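Local coordinates for protein putative alpha/beta hydrolase (Desulfitobacterium hafniense, PDB 4RPC) that is probably a hydrolase of the alpha/beta hydrolase superfamily, with no substrate or reaction yet established for it, at residues F38-I41 with I42-L45; I252-L255 with I256-L260. All coordinates share one frame; numbering follows the deposited sequence.

Contact 1: residues F38-I41 with I42-L45; sequences FARI and IRDL
Two groups grip the carboxylate of Asp44: Arg40, one turn earlier on the same helix 39-45, donates NE to Asp44 OD1 at 3.0 Å in a nearly straight bond (165°), and the hydroxyl of Ser253 on helix 249-259 bonds to OD2. This i to i+4 salt bridge meets OD1 on its syn side and runs in the guanidinium plane, although the two flat groups stand 86° apart. Arg40 reaches it because CG lies anti to the backbone N (chi1 178°) and the chain bends at chi2. A leucine in place of Arg40 would probably leave Asp44 OD1 without its cationic mate and the carboxylate freer to turn, though Ser253 would still hold OD2. Arg43 bends at chi3 and lays one guanidinium face over the backbone, with NH2 3.7 Å from Arg40 CA. The buried flank is apolar: Ile41 CG2 lies 3.6 Å from Leu45 CD1, the two side by side, and Ile42 CD1 meets Phe38 CB at 4.0 Å. Phe38 is the N-cap, and its O accepts the first turn's bond from Ile42 N, at 2.9 Å. The short helix is thus amphipathic, and the arginine's charge probably helps keep Asp44 ionised.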
ATOM      1  N   PHE A  38       2.255 -10.460  -0.920  1.00 23.81           N
ATOM      2  CA  PHE A  38       3.648 -10.393  -1.270  1.00 25.33           C
ATOM      3  C   PHE A  38       4.391 -11.712  -1.429  1.00 25.36           C
ATOM      4  O   PHE A  38       5.609 -11.706  -1.529  1.00 28.46           O
ATOM      5  CB  PHE A  38       4.345  -9.544  -0.172  1.00 24.61           C
ATOM      6  CG  PHE A  38       3.816  -8.131  -0.092  1.00 21.67           C
ATOM      7  CD1 PHE A  38       3.887  -7.312  -1.217  1.00 21.45           C
ATOM      8  CD2 PHE A  38       3.285  -7.630   1.070  1.00 20.16           C
ATOM      9  CE1 PHE A  38       3.419  -6.012  -1.184  1.00 20.59           C
ATOM     10  CE2 PHE A  38       2.805  -6.341   1.107  1.00 19.69           C
ATOM     11  CZ  PHE A  38       2.863  -5.533  -0.031  1.00 19.43           C
ATOM     12  N   ALA A  39       3.690 -12.818  -1.509  1.00 26.25           N
ATOM     13  CA  ALA A  39       4.338 -14.127  -1.667  1.00 27.97           C
ATOM     14  C   ALA A  39       5.420 -14.208  -2.752  1.00 28.30           C
ATOM     15  O   ALA A  39       6.558 -14.553  -2.461  1.00 28.36           O
ATOM     16  CB  ALA A  39       3.307 -15.235  -1.845  1.00 28.73           C
ATOM     17  N   ARG A  40       5.067 -13.837  -3.980  1.00 28.53           N
ATOM     18  CA  ARG A  40       5.981 -13.934  -5.091  1.00 30.24           C
ATOM     19  C   ARG A  40       7.098 -12.959  -4.956  1.00 29.13           C
ATOM     20  O   ARG A  40       8.252 -13.282  -5.276  1.00 29.91           O
ATOM     21  CB  ARG A  40       5.236 -13.745  -6.422  1.00 32.45           C
ATOM     22  CG  ARG A  40       6.103 -13.771  -7.657  1.00 34.62           C
ATOM     23  CD  ARG A  40       6.905 -15.085  -7.796  1.00 36.21           C
ATOM     24  NE  ARG A  40       7.819 -14.996  -8.930  1.00 37.24           N
ATOM     25  CZ  ARG A  40       7.469 -15.227 -10.200  1.00 40.04           C
ATOM     26  NH1 ARG A  40       6.233 -15.589 -10.516  1.00 42.02           N
ATOM     27  NH2 ARG A  40       8.354 -15.095 -11.166  1.00 39.69           N
ATOM     28  N   ILE A  41       6.801 -11.766  -4.436  1.00 28.34           N
ATOM     29  CA  ILE A  41       7.861 -10.764  -4.300  1.00 26.73           C
ATOM     30  C   ILE A  41       8.905 -11.251  -3.317  1.00 26.33           C
ATOM     31  O   ILE A  41      10.096 -11.133  -3.542  1.00 28.48           O
ATOM     32  CB  ILE A  41       7.293  -9.393  -3.870  1.00 25.91           C
ATOM     33  CG1 ILE A  41       6.478  -8.824  -5.041  1.00 26.70           C
ATOM     34  CG2 ILE A  41       8.407  -8.414  -3.485  1.00 25.35           C
ATOM     35  CD1 ILE A  41       5.593  -7.647  -4.673  1.00 25.26           C
ATOM     36  N   ILE A  42       8.446 -11.779  -2.207  1.00 26.07           N
ATOM     37  CA  ILE A  42       9.339 -12.292  -1.197  1.00 26.11           C
ATOM     38  C   ILE A  42      10.193 -13.392  -1.809  1.00 28.90           C
ATOM     39  O   ILE A  42      11.409 -13.347  -1.686  1.00 27.71           O
ATOM     40  CB  ILE A  42       8.544 -12.816  -0.005  1.00 26.60           C
ATOM     41  CG1 ILE A  42       7.885 -11.654   0.743  1.00 26.45           C
ATOM     42  CG2 ILE A  42       9.415 -13.616   0.958  1.00 27.28           C
ATOM     43  CD1 ILE A  42       6.762 -12.114   1.652  1.00 26.54           C
ATOM     44  N   ARG A  43       9.571 -14.353  -2.490  1.00 31.34           N
ATOM     45  CA  ARG A  43      10.327 -15.406  -3.159  1.00 35.03           C
ATOM     46  C   ARG A  43      11.382 -14.884  -4.109  1.00 35.27           C
ATOM     47  O   ARG A  43      12.500 -15.389  -4.091  1.00 33.19           O
ATOM     48  CB  ARG A  43       9.425 -16.382  -3.911  1.00 38.74           C
ATOM     49  CG  ARG A  43       8.590 -17.247  -2.978  1.00 41.75           C
ATOM     50  CD  ARG A  43       8.045 -18.472  -3.699  1.00 45.09           C
ATOM     51  NE  ARG A  43       7.052 -18.071  -4.673  1.00 46.85           N
ATOM     52  CZ  ARG A  43       5.775 -17.800  -4.387  1.00 49.94           C
ATOM     53  NH1 ARG A  43       5.290 -17.907  -3.142  1.00 47.67           N
ATOM     54  NH2 ARG A  43       4.955 -17.447  -5.375  1.00 51.65           N
ATOM     55  N   ASP A  44      11.053 -13.849  -4.893  1.00 35.87           N
ATOM     56  CA  ASP A  44      12.038 -13.254  -5.825  1.00 38.12           C
ATOM     57  C   ASP A  44      13.197 -12.498  -5.147  1.00 35.67           C
ATOM     58  O   ASP A  44      14.293 -12.475  -5.670  1.00 35.04           O
ATOM     59  CB  ASP A  44      11.377 -12.310  -6.820  1.00 39.73           C
ATOM     60  CG  ASP A  44      10.399 -13.006  -7.725  1.00 46.51           C
ATOM     61  OD1 ASP A  44      10.486 -14.260  -7.888  1.00 50.41           O
ATOM     62  OD2 ASP A  44       9.516 -12.283  -8.273  1.00 52.33           O
ATOM     63  N   LEU A  45      12.945 -11.857  -4.009  1.00 32.57           N
ATOM     64  CA  LEU A  45      13.974 -11.041  -3.385  1.00 30.62           C
ATOM     65  C   LEU A  45      14.670 -11.692  -2.176  1.00 30.87           C
ATOM     66  O   LEU A  45      15.662 -11.171  -1.717  1.00 29.08           O
ATOM     67  CB  LEU A  45      13.369  -9.689  -2.974  1.00 29.06           C
ATOM     68  CG  LEU A  45      12.670  -8.900  -4.083  1.00 28.40           C
ATOM     69  CD1 LEU A  45      11.968  -7.693  -3.496  1.00 27.02           C
ATOM     70  CD2 LEU A  45      13.668  -8.458  -5.142  1.00 30.10           C
TER

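Contact 2: residues I252-L255 with I256-L260; sequences ISRL and IREIL
Leu255 and Ile259 meet one turn apart on the helix 249-259, the last helix of the alpha/beta hydrolase fold, which packs on the central sheet. From Leu255, CB sits against the next peptide, CG lies 3.9 Å from Ile259 CD1, and CD1 approaches both that same methyl, at 4.0 Å, and the carboxylate oxygen Glu258 OE1. With CG anti to the backbone N (chi1 -169°), the leucine branch leans along the helix toward Ile259, and the two side chains cross at a slant. Beyond them, Leu255 also touches Leu208, Tyr234 and Phe236, so a branched, flexible apolar residue suits a place between helix and strands.

A second apolar pair one turn apart is Ile252 and Ile256, with Ile252 CG2 4.1 Å from Ile256 CD1. Isoleucine suits both places because it is a bulky apolar side chain on a buried face: Ile252 packs on Leu208, and Ile256 on Leu117 and Leu45. Ile256 N donates to Ile252 O at 3.0 Å, and Ile259 N to Leu255 O at 2.9 Å.

The polar residues have other tasks. Ser253 is small enough to let the helix come close to Ile41 of helix 39-45, while Arg257 extends its chain to form a salt bridge with Asp47. On the solvent side, Arg254 and Glu258 carry opposite charges that could attract weakly without touching. Glu258 crosses Leu255 at about a right angle, and its OE1 stands 3.4 Å from Leu255 CD1.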
ATOM      1  N   ILE A 252       6.948  -6.200 -10.019  1.00 33.37           N
ATOM      2  CA  ILE A 252       7.260  -5.350  -8.874  1.00 31.48           C
ATOM      3  C   ILE A 252       8.645  -5.725  -8.356  1.00 30.38           C
ATOM      4  O   ILE A 252       9.428  -4.849  -8.069  1.00 30.14           O
ATOM      5  CB  ILE A 252       6.239  -5.448  -7.681  1.00 31.25           C
ATOM      6  CG1 ILE A 252       4.769  -5.199  -8.089  1.00 33.07           C
ATOM      7  CG2 ILE A 252       6.631  -4.477  -6.588  1.00 29.04           C
ATOM      8  CD1 ILE A 252       4.484  -3.869  -8.685  1.00 35.62           C
ATOM      9  N   SER A 253       8.917  -7.019  -8.188  1.00 31.64           N
ATOM     10  CA  SER A 253      10.280  -7.519  -7.813  1.00 33.96           C
ATOM     11  C   SER A 253      11.394  -6.965  -8.641  1.00 33.64           C
ATOM     12  O   SER A 253      12.412  -6.553  -8.126  1.00 31.50           O
ATOM     13  CB  SER A 253      10.375  -9.022  -7.983  1.00 36.01           C
ATOM     14  OG  SER A 253       9.481  -9.597  -7.109  1.00 40.80           O
ATOM     15  N   ARG A 254      11.201  -7.022  -9.946  1.00 35.03           N
ATOM     16  CA  ARG A 254      12.219  -6.559 -10.888  1.00 37.24           C
ATOM     17  C   ARG A 254      12.443  -5.073 -10.679  1.00 34.43           C
ATOM     18  O   ARG A 254      13.545  -4.592 -10.614  1.00 35.32           O
ATOM     19  CB  ARG A 254      11.733  -6.825 -12.305  1.00 41.37           C
ATOM     20  CG  ARG A 254      12.794  -7.177 -13.293  1.00 47.78           C
ATOM     21  CD  ARG A 254      12.262  -8.163 -14.321  1.00 52.67           C
ATOM     22  NE  ARG A 254      12.219  -7.587 -15.655  1.00 56.91           N
ATOM     23  CZ  ARG A 254      13.271  -7.444 -16.456  1.00 58.79           C
ATOM     24  NH1 ARG A 254      14.493  -7.804 -16.064  1.00 61.04           N
ATOM     25  NH2 ARG A 254      13.096  -6.928 -17.657  1.00 60.65           N
ATOM     26  N   LEU A 255      11.371  -4.335 -10.539  1.00 32.38           N
ATOM     27  CA  LEU A 255      11.477  -2.901 -10.377  1.00 31.69           C
ATOM     28  C   LEU A 255      12.208  -2.510  -9.075  1.00 29.35           C
ATOM     29  O   LEU A 255      13.042  -1.592  -9.065  1.00 28.72           O
ATOM     30  CB  LEU A 255      10.076  -2.327 -10.378  1.00 32.46           C
ATOM     31  CG  LEU A 255       9.952  -0.819 -10.483  1.00 34.08           C
ATOM     32  CD1 LEU A 255      10.832  -0.281 -11.597  1.00 35.45           C
ATOM     33  CD2 LEU A 255       8.483  -0.471 -10.740  1.00 34.63           C
ATOM     34  N   ILE A 256      11.903  -3.205  -7.984  1.00 26.94           N
ATOM     35  CA  ILE A 256      12.598  -2.969  -6.726  1.00 26.57           C
ATOM     36  C   ILE A 256      14.120  -3.177  -6.878  1.00 27.76           C
ATOM     37  O   ILE A 256      14.918  -2.354  -6.437  1.00 26.91           O
ATOM     38  CB  ILE A 256      12.051  -3.851  -5.581  1.00 25.35           C
ATOM     39  CG1 ILE A 256      10.669  -3.345  -5.154  1.00 24.44           C
ATOM     40  CG2 ILE A 256      12.957  -3.742  -4.374  1.00 25.20           C
ATOM     41  CD1 ILE A 256       9.904  -4.268  -4.209  1.00 24.31           C
ATOM     42  N   ARG A 257      14.504  -4.265  -7.523  1.00 30.28           N
ATOM     43  CA  ARG A 257      15.929  -4.567  -7.795  1.00 32.76           C
ATOM     44  C   ARG A 257      16.532  -3.474  -8.634  1.00 33.99           C
ATOM     45  O   ARG A 257      17.621  -3.030  -8.338  1.00 33.97           O
ATOM     46  CB  ARG A 257      16.119  -5.893  -8.558  1.00 35.48           C
ATOM     47  CG  ARG A 257      15.867  -7.160  -7.751  1.00 37.17           C
ATOM     48  CD  ARG A 257      16.352  -8.448  -8.454  1.00 39.96           C
ATOM     49  NE  ARG A 257      16.366  -9.603  -7.526  1.00 41.96           N
ATOM     50  CZ  ARG A 257      17.422 -10.003  -6.808  1.00 45.20           C
ATOM     51  NH1 ARG A 257      18.592  -9.368  -6.893  1.00 46.57           N
ATOM     52  NH2 ARG A 257      17.311 -11.042  -5.975  1.00 47.00           N
ATOM     53  N   GLU A 258      15.810  -3.029  -9.663  1.00 36.37           N
ATOM     54  CA  GLU A 258      16.310  -1.994 -10.597  1.00 40.16           C
ATOM     55  C   GLU A 258      16.534  -0.675  -9.916  1.00 37.98           C
ATOM     56  O   GLU A 258      17.556  -0.086 -10.057  1.00 37.56           O
ATOM     57  CB  GLU A 258      15.323  -1.762 -11.755  1.00 43.91           C
ATOM     58  CG  GLU A 258      15.271  -2.883 -12.796  1.00 48.82           C
ATOM     59  CD  GLU A 258      14.141  -2.678 -13.805  1.00 53.90           C
ATOM     60  OE1 GLU A 258      13.153  -1.932 -13.489  1.00 58.61           O
ATOM     61  OE2 GLU A 258      14.227  -3.276 -14.901  1.00 55.53           O
ATOM     62  N   ILE A 259      15.556  -0.236  -9.150  1.00 35.88           N
ATOM     63  CA  ILE A 259      15.664   1.001  -8.363  1.00 35.92           C
ATOM     64  C   ILE A 259      16.749   0.927  -7.312  1.00 35.56           C
ATOM     65  O   ILE A 259      17.334   1.923  -6.957  1.00 34.65           O
ATOM     66  CB  ILE A 259      14.306   1.285  -7.671  1.00 36.70           C
ATOM     67  CG1 ILE A 259      13.287   1.759  -8.717  1.00 38.90           C
ATOM     68  CG2 ILE A 259      14.430   2.251  -6.494  1.00 35.24           C
ATOM     69  CD1 ILE A 259      11.839   1.665  -8.217  1.00 39.15           C
ATOM     70  N   LEU A 260      17.007  -0.252  -6.780  1.00 36.42           N
ATOM     71  CA  LEU A 260      18.087  -0.406  -5.815  1.00 37.64           C
ATOM     72  C   LEU A 260      19.473  -0.661  -6.449  1.00 41.83           C
ATOM     73  O   LEU A 260      20.391  -1.166  -5.808  1.00 42.66           O
ATOM     74  CB  LEU A 260      17.730  -1.500  -4.814  1.00 36.44           C
ATOM     75  CG  LEU A 260      16.498  -1.173  -3.974  1.00 34.21           C
ATOM     76  CD1 LEU A 260      16.286  -2.292  -2.961  1.00 33.74           C
ATOM     77  CD2 LEU A 260      16.681   0.184  -3.287  1.00 33.57           C
TER

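Following the chain, contact 1 comes first: residues 39-45, capped by Phe38, form a short helix between strands 23-27 and 50-54. Contact 2 lies on helix 249-259, the last of the chain, after the edge strand 232-236 and the short helix 243-247. Each lies within one continuous helix, so neither closes a loop beyond the helical turns, and they stand in series, neither nesting nor crossing. Their centres are about 12 Å apart, and the helices pack together: Leu45 CD2 lies 3.7 Å from Arg257 CG, and Ile41 touches Ile252. Contact 1 rests on strands 23-27 and 50-54, contact 2 on 112-119, 204-210 and 232-236, so the packed pair brings an N-terminal and the C-terminal helix together over one sheet.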